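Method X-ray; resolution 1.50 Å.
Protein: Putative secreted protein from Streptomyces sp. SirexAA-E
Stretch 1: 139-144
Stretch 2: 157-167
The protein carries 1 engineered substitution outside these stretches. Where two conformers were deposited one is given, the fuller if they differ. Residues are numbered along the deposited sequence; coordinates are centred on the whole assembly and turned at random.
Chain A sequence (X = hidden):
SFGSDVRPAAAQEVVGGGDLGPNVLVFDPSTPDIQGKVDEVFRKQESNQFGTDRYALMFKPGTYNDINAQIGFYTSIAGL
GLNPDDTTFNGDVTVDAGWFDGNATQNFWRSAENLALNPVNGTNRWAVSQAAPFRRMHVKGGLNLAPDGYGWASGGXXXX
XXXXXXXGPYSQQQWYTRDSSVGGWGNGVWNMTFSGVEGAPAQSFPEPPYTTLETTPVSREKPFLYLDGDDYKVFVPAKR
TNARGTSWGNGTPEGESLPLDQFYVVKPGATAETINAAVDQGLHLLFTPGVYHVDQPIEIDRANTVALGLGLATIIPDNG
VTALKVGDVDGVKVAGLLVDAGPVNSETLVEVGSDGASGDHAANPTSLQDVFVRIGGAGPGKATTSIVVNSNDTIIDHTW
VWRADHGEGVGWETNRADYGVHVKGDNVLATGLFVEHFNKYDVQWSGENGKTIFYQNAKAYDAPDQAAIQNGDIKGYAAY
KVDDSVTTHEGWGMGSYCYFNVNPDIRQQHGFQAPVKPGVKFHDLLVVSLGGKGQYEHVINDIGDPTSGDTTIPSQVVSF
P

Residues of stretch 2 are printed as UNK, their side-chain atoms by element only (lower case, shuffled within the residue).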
ATOM      1  N   VAL A 139     -10.066 -17.149  -4.078  1.00 11.68           N
ATOM      2  CA  VAL A 139      -9.392 -18.332  -3.547  1.00 11.68           C
ATOM      3  C   VAL A 139     -10.432 -19.397  -3.234  1.00 13.32           C
ATOM      4  O   VAL A 139     -11.288 -19.209  -2.359  1.00 13.41           O
ATOM      5  CB  VAL A 139      -8.563 -18.020  -2.283  1.00 12.23           C
ATOM      6  CG1 VAL A 139      -7.817 -19.272  -1.833  1.00 14.23           C
ATOM      7  CG2 VAL A 139      -7.577 -16.886  -2.560  1.00 14.53           C
ATOM      8  N   LYS A 140     -10.374 -20.505  -3.975  1.00 12.32           N
ATOM      9  CA  LYS A 140     -11.326 -21.593  -3.787  1.00 13.25           C
ATOM     10  C   LYS A 140     -10.757 -22.547  -2.742  1.00 13.07           C
ATOM     11  O   LYS A 140     -10.370 -23.673  -3.043  1.00 16.18           O
ATOM     12  CB  LYS A 140     -11.613 -22.299  -5.118  1.00 13.81           C
ATOM     13  CG  LYS A 140     -12.081 -21.317  -6.193  1.00 17.24           C
ATOM     14  CD  LYS A 140     -12.641 -21.990  -7.436  1.00 18.88           C
ATOM     15  CE  LYS A 140     -11.559 -22.641  -8.262  1.00 19.48           C
ATOM     16  NZ  LYS A 140     -12.030 -23.016  -9.629  1.00 19.92           N
ATOM     17  N   GLY A 141     -10.706 -22.057  -1.507  1.00 13.41           N
ATOM     18  CA  GLY A 141     -10.049 -22.742  -0.409  1.00 13.48           C
ATOM     19  C   GLY A 141      -9.755 -21.711   0.659  1.00 14.14           C
ATOM     20  O   GLY A 141     -10.351 -20.627   0.664  1.00 14.75           O
ATOM     21  N   GLY A 142      -8.822 -22.036   1.547  1.00 13.39           N
ATOM     22  CA  GLY A 142      -8.399 -21.123   2.589  1.00 13.44           C
ATOM     23  C   GLY A 142      -7.215 -20.278   2.171  1.00 13.99           C
ATOM     24  O   GLY A 142      -6.583 -20.532   1.132  1.00 13.91           O
ATOM     25  N   LEU A 143      -6.908 -19.275   2.993  1.00 13.03           N
ATOM     26  CA  LEU A 143      -5.788 -18.384   2.739  1.00 12.77           C
ATOM     27  C   LEU A 143      -4.998 -18.224   4.032  1.00 14.41           C
ATOM     28  O   LEU A 143      -5.506 -17.682   5.014  1.00 14.67           O
ATOM     29  CB  LEU A 143      -6.287 -17.030   2.216  1.00 14.45           C
ATOM     30  CG  LEU A 143      -5.232 -15.984   1.846  1.00 13.41           C
ATOM     31  CD1 LEU A 143      -4.377 -16.441   0.658  1.00 13.46           C
ATOM     32  CD2 LEU A 143      -5.890 -14.637   1.551  1.00 12.39           C
ATOM     33  N   ASN A 144      -3.768 -18.731   4.029  1.00 14.39           N
ATOM     34  CA  ASN A 144      -2.861 -18.640   5.171  1.00 13.75           C
ATOM     35  C   ASN A 144      -1.937 -17.446   4.977  1.00 12.83           C
ATOM     36  O   ASN A 144      -1.203 -17.391   3.992  1.00 14.31           O
ATOM     37  CB  ASN A 144      -2.052 -19.942   5.304  1.00 12.56           C
ATOM     38  CG  ASN A 144      -1.183 -19.993   6.555  1.00 14.84           C
ATOM     39  OD1 ASN A 144      -0.976 -18.994   7.246  1.00 14.90           O
ATOM     40  ND2 ASN A 144      -0.655 -21.176   6.839  1.00 18.76           N
ATOM     41  N   UNK A 157      -2.778  -6.387   3.097  1.00 11.13           N
ATOM     42  CA  UNK A 157      -3.873  -5.723   2.394  1.00 10.69           C
ATOM     43  C   UNK A 157      -4.595  -6.670   1.443  1.00  9.43           C
ATOM     44  O   UNK A 157      -3.986  -7.210   0.526  1.00 10.48           O
ATOM     45  c   UNK A 157      -5.619  -3.402  -1.214  1.00 10.12           C
ATOM     46  o   UNK A 157      -7.217  -1.637  -1.377  1.00 12.04           O
ATOM     47  c   UNK A 157      -5.993  -1.943   0.666  1.00 11.26           C
ATOM     48  c   UNK A 157      -4.668  -4.098  -0.476  1.00  9.79           C
ATOM     49  c   UNK A 157      -4.361  -3.735   0.834  1.00  9.82           C
ATOM     50  c   UNK A 157      -5.032  -2.649   1.394  1.00 10.29           C
ATOM     51  c   UNK A 157      -3.326  -4.506   1.627  1.00 10.75           C
ATOM     52  c   UNK A 157      -6.282  -2.330  -0.639  1.00 10.59           C
ATOM     53  N   UNK A 158      -5.890  -6.880   1.680  1.00  9.68           N
ATOM     54  CA  UNK A 158      -6.749  -7.619   0.750  1.00 11.33           C
ATOM     55  C   UNK A 158      -7.915  -6.723   0.340  1.00 11.12           C
ATOM     56  O   UNK A 158      -8.558  -6.111   1.200  1.00 11.80           O
ATOM     57  c   UNK A 158      -6.182  -9.940   1.627  1.00 12.33           C
ATOM     58  c   UNK A 158      -6.562 -11.053   2.606  1.00 13.66           C
ATOM     59  c   UNK A 158      -7.307  -8.928   1.378  1.00 11.25           C
ATOM     60  c   UNK A 158      -8.398  -9.544   0.480  1.00 11.77           C
ATOM     61  N   UNK A 159      -8.178  -6.628  -0.960  1.00 10.91           N
ATOM     62  CA  UNK A 159      -9.338  -5.878  -1.443  1.00 10.24           C
ATOM     63  C   UNK A 159     -10.049  -6.608  -2.563  1.00 10.37           C
ATOM     64  O   UNK A 159      -9.422  -7.299  -3.365  1.00 10.77           O
ATOM     65  c   UNK A 159      -8.938  -4.488  -1.915  1.00 10.59           C
ATOM     66  N   UNK A 160     -11.365  -6.434  -2.605  1.00 10.52           N
ATOM     67  CA  UNK A 160     -12.193  -6.905  -3.713  1.00  9.87           C
ATOM     68  C   UNK A 160     -11.975  -8.385  -4.002  1.00 11.05           C
ATOM     69  O   UNK A 160     -11.969  -8.804  -5.156  1.00 12.20           O
ATOM     70  o   UNK A 160     -14.213  -6.429  -5.468  1.00 15.33           O
ATOM     71  o   UNK A 160     -12.963  -5.771  -7.140  1.00 14.16           O
ATOM     72  c   UNK A 160     -13.113  -6.089  -5.935  1.00 14.04           C
ATOM     73  c   UNK A 160     -11.933  -6.066  -4.979  1.00 12.09           C
ATOM     74  N   UNK A 161     -11.826  -9.179  -2.943  1.00 10.68           N
ATOM     75  CA  UNK A 161     -11.513 -10.592  -3.099  1.00 10.70           C
ATOM     76  C   UNK A 161     -12.546 -11.496  -2.449  1.00 11.39           C
ATOM     77  O   UNK A 161     -13.273 -11.084  -1.541  1.00 12.02           O
ATOM     78  o   UNK A 161      -9.113 -10.247  -3.248  1.00 11.05           O
ATOM     79  c   UNK A 161     -10.131 -10.900  -2.510  1.00  9.69           C
ATOM     80  N   UNK A 162     -12.631 -12.724  -2.950  1.00 11.89           N
ATOM     81  CA  UNK A 162     -13.475 -13.740  -2.339  0.58 12.37           C
ATOM     82  C   UNK A 162     -12.624 -14.925  -1.924  1.00 13.03           C
ATOM     83  O   UNK A 162     -11.991 -15.564  -2.774  1.00 13.52           O
ATOM     84  c   UNK A 162     -15.506 -15.247  -2.670  0.58 15.64           C
ATOM     85  n   UNK A 162     -17.302 -17.454  -1.962  0.58 20.84           N
ATOM     86  c   UNK A 162     -14.576 -14.207  -3.296  0.58 13.67           C
ATOM     87  c   UNK A 162     -17.763 -16.337  -2.838  0.58 19.80           C
ATOM     88  c   UNK A 162     -16.615 -15.692  -3.612  0.58 17.72           C
ATOM     89  N   UNK A 163     -12.595 -15.208  -0.622  1.00 12.98           N
ATOM     90  CA  UNK A 163     -11.927 -16.400  -0.116  1.00 12.87           C
ATOM     91  C   UNK A 163     -13.042 -17.335   0.354  1.00 11.93           C
ATOM     92  O   UNK A 163     -13.791 -16.998   1.286  1.00 13.96           O
ATOM     93  c   UNK A 163      -9.738 -15.264   0.507  1.00 17.69           C
ATOM     94  c   UNK A 163     -10.393 -17.367   1.663  1.00 13.93           C
ATOM     95  c   UNK A 163     -10.926 -16.082   1.030  1.00 14.17           C
ATOM     96  c   UNK A 163      -9.964 -13.798   0.465  1.00 21.10           C
ATOM     97  N   UNK A 164     -13.193 -18.481  -0.317  1.00 12.94           N
ATOM     98  CA  UNK A 164     -14.301 -19.396  -0.007  1.00 12.41           C
ATOM     99  C   UNK A 164     -14.207 -19.945   1.411  1.00 13.64           C
ATOM    100  O   UNK A 164     -15.222 -20.118   2.091  1.00 15.78           O
ATOM    101  o   UNK A 164     -15.012 -19.020  -2.675  1.00 16.01           O
ATOM    102  c   UNK A 164     -14.341 -20.584  -0.973  1.00 14.02           C
ATOM    103  c   UNK A 164     -14.664 -20.193  -2.402  1.00 15.55           C
ATOM    104  o   UNK A 164     -14.581 -21.095  -3.264  1.00 14.76           O
ATOM    105  N   UNK A 165     -12.983 -20.235   1.844  1.00 14.15           N
ATOM    106  CA  UNK A 165     -12.749 -20.822   3.150  1.00 16.06           C
ATOM    107  C   UNK A 165     -12.289 -19.792   4.161  1.00 13.36           C
ATOM    108  O   UNK A 165     -12.674 -18.620   4.095  1.00 14.55           O
ATOM    109  N   UNK A 166     -11.461 -20.230   5.106  1.00 14.31           N
ATOM    110  CA  UNK A 166     -11.021 -19.371   6.195  1.00 15.10           C
ATOM    111  C   UNK A 166      -9.734 -18.628   5.865  1.00 14.54           C
ATOM    112  O   UNK A 166      -8.798 -19.209   5.306  1.00 15.88           O
ATOM    113  c   UNK A 166     -10.819 -20.191   7.472  1.00 18.34           C
ATOM    114  o   UNK A 166     -11.140 -20.300  10.676  1.00 32.57           O
ATOM    115  o   UNK A 166      -9.027 -20.566  10.162  1.00 31.78           O
ATOM    116  c   UNK A 166     -10.170 -20.129   9.917  1.00 28.95           C
ATOM    117  c   UNK A 166     -10.389 -19.337   8.648  1.00 21.85           C
ATOM    118  N   UNK A 167      -9.690 -17.341   6.206  1.00 14.55           N
ATOM    119  CA  UNK A 167      -8.432 -16.600   6.224  1.00 13.86           C
ATOM    120  C   UNK A 167      -7.794 -16.772   7.593  1.00 15.95           C
ATOM    121  O   UNK A 167      -8.420 -16.464   8.612  1.00 17.29           O
ATOM    122  c   UNK A 167      -8.636 -15.095   5.937  1.00 13.07           C
ATOM    123  c   UNK A 167      -7.295 -14.364   5.950  1.00 14.07           C
ATOM    124  c   UNK A 167      -9.340 -14.915   4.601  1.00 14.37           C
TER

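Position 157 carries one carbon leading into a six-carbon ring that bears an oxygen, the pattern of a phenol. Its CB, the nearest side-chain atom, is 10.5 Å from Leu143 CD2, so the ring atoms alone identify it: Tyr157. Position 158 has four carbons, forked at the first, with one arm two carbons long. The end of the long arm lies 3.8 Å from Leu143 CD2. A fork at CB with unequal arms means isoleucine, and the contact atom of Ile158 is CD1.

At position 159 a single carbon is the whole side chain, out of reach of stretch 1; this is Ala159. Position 160 has two carbons, the second carrying two oxygens, again far from stretch 1. A carboxylate one carbon beyond CB defines Asp160, whose phi/psi of 53/39° places it in the left-handed region, between strands. Position 161 shows one carbon and one oxygen, the mark of Ser161. Its CB points toward stretch 1 without contact, and OG donates a hydrogen bond to Ala159 O at 3.0 Å.

Position 162 is an unbranched row of four carbons ending in nitrogen, hence Lys162. The side chain leaves sideways, its nearest approach being CB of Lys162 to Val139 N at 5.4 Å, but the backbone engages stretch 1: Val139 N donates to Lys162 O at 2.8 Å, with an N-H...O angle of 152°.

Position 163 repeats the four-carbon fork with one longer arm. Its short arm comes within 3.4 Å of Gly141 O, while the inner carbon of its long arm is 4.1 Å from Val139 CG2 and 4.0 Å from Leu143 CD2. This is Ile163, with CG2 as the short arm and CG1 as the inner carbon. Position 164 has two carbons and a terminal pair of oxygens, one of them 3.3 Å from Lys140 CA. It is Asp164; that oxygen is OD2, and OD1 forms a salt bridge with Lys162 NZ at 2.9 Å.

Position 165 has no side-chain atoms and is Gly165. An ideal CB here would sit 3.0 Å from Gly141 O and 3.3 Å from Gly142 N, both tight. Position 166 has three carbons, the third with two oxygens: Glu166, its CB directed away from stretch 1. Position 167 has one carbon carrying two more, the symmetric fork of Val167; CG2 lies 4.4 Å from Leu143 CB.

The contact is built on parallel pairing, Val139 with Ile163 and Leu143 with Val167, each at a CA-CA distance of 4.7 Å. Asp164 N donates to Val139 O at 2.9 Å and 178°, nearly linear. As stretch 2 turns its corner, Gly165 N reaches Gly141 O at 2.9 Å, and Leu143 N then donates to Glu166 O at 3.0 Å. A CA-H...O contact from Val167 CA to Leu143 O, 3.3 Å, extends the ladder. Val139, Leu143, Ile163 and Val167 share one face of the sheet, where their apolar side chains pack together and Ile158 meets Leu143. Together the stretches bury 421 Å².

Stretch 2 157-167: YIADSKIDGEV
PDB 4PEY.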